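Local coordinates for 182aa long hypothetical protein (Pyrococcus horikoshii, PDB 2GAN) that is of unknown function but probably transfers an acetyl group from acetyl-CoA to an acceptor not yet identified, as a member of the GNAT acetyltransferase family, at residues W95-E100 / V106-F111. Residues are numbered along the deposited sequence; the frame is centred on the assembly and turned at random.
With SO4 (sulfate ion), chain D.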
loop_
_atom_site.group_PDB
_atom_site.type_symbol
_atom_site.label_atom_id
_atom_site.label_comp_id
_atom_site.label_asym_id
_atom_site.label_seq_id
_atom_site.Cartn_x
_atom_site.Cartn_y
_atom_site.Cartn_z
ATOM N N TRP A 95 -19.373 7.440 -8.211
ATOM C CA TRP A 95 -19.290 8.096 -6.909
ATOM C C TRP A 95 -18.101 9.013 -6.627
ATOM O O TRP A 95 -18.258 10.026 -5.949
ATOM C CB TRP A 95 -19.421 7.058 -5.778
ATOM C CG TRP A 95 -18.198 6.213 -5.554
ATOM C CD1 TRP A 95 -17.883 5.038 -6.176
ATOM C CD2 TRP A 95 -17.106 6.502 -4.671
ATOM N NE1 TRP A 95 -16.661 4.578 -5.737
ATOM C CE2 TRP A 95 -16.163 5.458 -4.815
ATOM C CE3 TRP A 95 -16.831 7.542 -3.779
ATOM C CZ2 TRP A 95 -14.964 5.423 -4.091
ATOM C CZ3 TRP A 95 -15.639 7.509 -3.059
ATOM C CH2 TRP A 95 -14.721 6.456 -3.221
ATOM N N TRP A 96 -16.919 8.687 -7.138
ATOM C CA TRP A 96 -15.767 9.540 -6.860
ATOM C C TRP A 96 -15.521 10.633 -7.908
ATOM O O TRP A 96 -14.727 11.538 -7.676
ATOM C CB TRP A 96 -14.493 8.690 -6.678
ATOM C CG TRP A 96 -14.201 7.747 -7.810
ATOM C CD1 TRP A 96 -14.683 6.468 -7.971
ATOM C CD2 TRP A 96 -13.418 8.027 -8.977
ATOM N NE1 TRP A 96 -14.255 5.953 -9.164
ATOM C CE2 TRP A 96 -13.478 6.885 -9.802
ATOM C CE3 TRP A 96 -12.678 9.139 -9.406
ATOM C CZ2 TRP A 96 -12.818 6.815 -11.039
ATOM C CZ3 TRP A 96 -12.023 9.074 -10.633
ATOM C CH2 TRP A 96 -12.099 7.918 -11.438
ATOM N N VAL A 97 -16.218 10.567 -9.039
ATOM C CA VAL A 97 -16.027 11.543 -10.118
ATOM C C VAL A 97 -16.607 12.957 -9.952
ATOM O O VAL A 97 -17.814 13.162 -9.997
ATOM C CB VAL A 97 -16.533 10.970 -11.461
ATOM C CG1 VAL A 97 -16.435 12.029 -12.557
ATOM C CG2 VAL A 97 -15.695 9.752 -11.842
ATOM N N PRO A 98 -15.733 13.963 -9.790
ATOM C CA PRO A 98 -16.198 15.343 -9.628
ATOM C C PRO A 98 -16.633 15.967 -10.959
ATOM O O PRO A 98 -16.378 15.424 -12.041
ATOM C CB PRO A 98 -14.977 16.044 -9.045
ATOM C CG PRO A 98 -13.861 15.394 -9.807
ATOM C CD PRO A 98 -14.259 13.905 -9.763
ATOM N N GLU A 99 -17.286 17.121 -10.862
ATOM C CA GLU A 99 -17.769 17.845 -12.027
ATOM C C GLU A 99 -16.636 18.194 -12.996
ATOM O O GLU A 99 -16.842 18.242 -14.208
ATOM C CB GLU A 99 -18.518 19.109 -11.562
ATOM C CG GLU A 99 -18.189 20.422 -12.290
ATOM C CD GLU A 99 -16.913 21.100 -11.778
ATOM O OE1 GLU A 99 -16.751 21.235 -10.540
ATOM O OE2 GLU A 99 -16.086 21.520 -12.619
ATOM N N GLU A 100 -15.435 18.419 -12.473
ATOM C CA GLU A 100 -14.323 18.758 -13.348
ATOM C C GLU A 100 -13.931 17.603 -14.267
ATOM O O GLU A 100 -13.304 17.826 -15.300
ATOM C CB GLU A 100 -13.119 19.227 -12.532
ATOM C CG GLU A 100 -13.363 20.558 -11.822
ATOM C CD GLU A 100 -13.592 20.386 -10.335
ATOM O OE1 GLU A 100 -14.376 19.487 -9.951
ATOM O OE2 GLU A 100 -12.996 21.158 -9.550
ATOM N N VAL A 106 -12.545 13.053 -20.981
ATOM C CA VAL A 106 -12.240 12.199 -19.832
ATOM C C VAL A 106 -12.411 10.705 -20.111
ATOM O O VAL A 106 -13.423 10.264 -20.657
ATOM C CB VAL A 106 -13.100 12.579 -18.587
ATOM C CG1 VAL A 106 -12.840 11.604 -17.455
ATOM C CG2 VAL A 106 -12.753 13.988 -18.123
ATOM N N GLY A 107 -11.396 9.935 -19.729
ATOM C CA GLY A 107 -11.422 8.495 -19.894
ATOM C C GLY A 107 -11.040 7.855 -18.569
ATOM O O GLY A 107 -10.008 8.191 -17.987
ATOM N N LEU A 108 -11.869 6.930 -18.094
ATOM C CA LEU A 108 -11.635 6.257 -16.819
ATOM C C LEU A 108 -11.110 4.829 -16.937
ATOM O O LEU A 108 -11.619 4.030 -17.717
ATOM C CB LEU A 108 -12.934 6.230 -16.008
ATOM C CG LEU A 108 -13.379 7.428 -15.175
ATOM C CD1 LEU A 108 -12.887 8.721 -15.759
ATOM C CD2 LEU A 108 -14.889 7.410 -15.058
ATOM N N ILE A 109 -10.080 4.523 -16.153
ATOM C CA ILE A 109 -9.513 3.185 -16.111
ATOM C C ILE A 109 -9.781 2.672 -14.706
ATOM O O ILE A 109 -9.596 3.400 -13.736
ATOM C CB ILE A 109 -7.988 3.199 -16.354
ATOM C CG1 ILE A 109 -7.711 3.425 -17.849
ATOM C CG2 ILE A 109 -7.360 1.889 -15.847
ATOM C CD1 ILE A 109 -6.243 3.605 -18.201
ATOM N N GLU A 110 -10.238 1.433 -14.598
ATOM C CA GLU A 110 -10.517 0.841 -13.297
ATOM C C GLU A 110 -10.569 -0.671 -13.437
ATOM O O GLU A 110 -10.302 -1.212 -14.519
ATOM C CB GLU A 110 -11.839 1.394 -12.726
ATOM C CG GLU A 110 -13.080 1.211 -13.592
ATOM C CD GLU A 110 -14.268 2.085 -13.140
ATOM O OE1 GLU A 110 -15.414 1.771 -13.513
ATOM O OE2 GLU A 110 -14.063 3.090 -12.425
ATOM N N PHE A 111 -10.877 -1.361 -12.342
ATOM C CA PHE A 111 -10.966 -2.818 -12.381
ATOM C C PHE A 111 -9.662 -3.387 -12.945
ATOM O O PHE A 111 -9.674 -4.331 -13.736
ATOM C CB PHE A 111 -12.147 -3.214 -13.268
ATOM C CG PHE A 111 -12.699 -4.572 -12.980
ATOM C CD1 PHE A 111 -12.625 -5.580 -13.930
ATOM C CD2 PHE A 111 -13.367 -4.822 -11.786
ATOM C CE1 PHE A 111 -13.217 -6.820 -13.703
ATOM C CE2 PHE A 111 -13.962 -6.054 -11.546
ATOM C CZ PHE A 111 -13.892 -7.053 -12.502
HETATM S S SO4 D . -11.833 -0.351 -8.884
HETATM O O1 SO4 D . -10.767 -1.343 -8.641
HETATM O O2 SO4 D . -11.253 1.008 -8.977
HETATM O O3 SO4 D . -12.787 -0.405 -7.762
HETATM O O4 SO4 D . -12.519 -0.664 -10.147
#
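The loop 95-100 runs beside one face of strand 106-111 without pairing to it: the closest alpha carbons, those of Val97 and Leu108, are 9.6 Å apart, and side chains alone bridge the gap. Trp96 and Leu108 supply most of the buried surface, extending past each other in opposite directions until Trp96 CH2 lies 4.0 Å from Leu108 CG. Val97 packs within its own segment as well as across: CG2 sits 3.8 Å above one face of the Trp96 indole, toward the rim, and also meets Leu108 CD2 at 4.1 Å. With chi1 at 54°, CG of Trp96 sits between the backbone N and the carbonyl carbon, and the six-membered end of the indole reaches the strand. In the mixed sheet of the GNAT fold, strand 106-114 lies between antiparallel strand 78-85 and parallel strand 141-146; Ile109 leaves its other face and packs on helix 123-137. Farther along, Glu110 brings OE2 near the plane of the indole at its edge, 4.2 Å from Trp96 CZ2, with carboxylate and ring planes 61° apart. Its OE1 has a long, weak ion pair with Arg61 and lies close to Glu65 OE1. At Phe111 the strand takes a left-handed conformation, a distortion consistent with the place where other GNAT enzymes usually hold the acetyl-CoA arm; Phe111 N gives a 2.8 Å hydrogen bond, bent to 139°, to O4 of a sulfate, probably from the crystallisation liquor, that Arg61 also holds. Phe171 of the second subunit packs on Trp96 and meets the ring of Trp95 nearly at right angles.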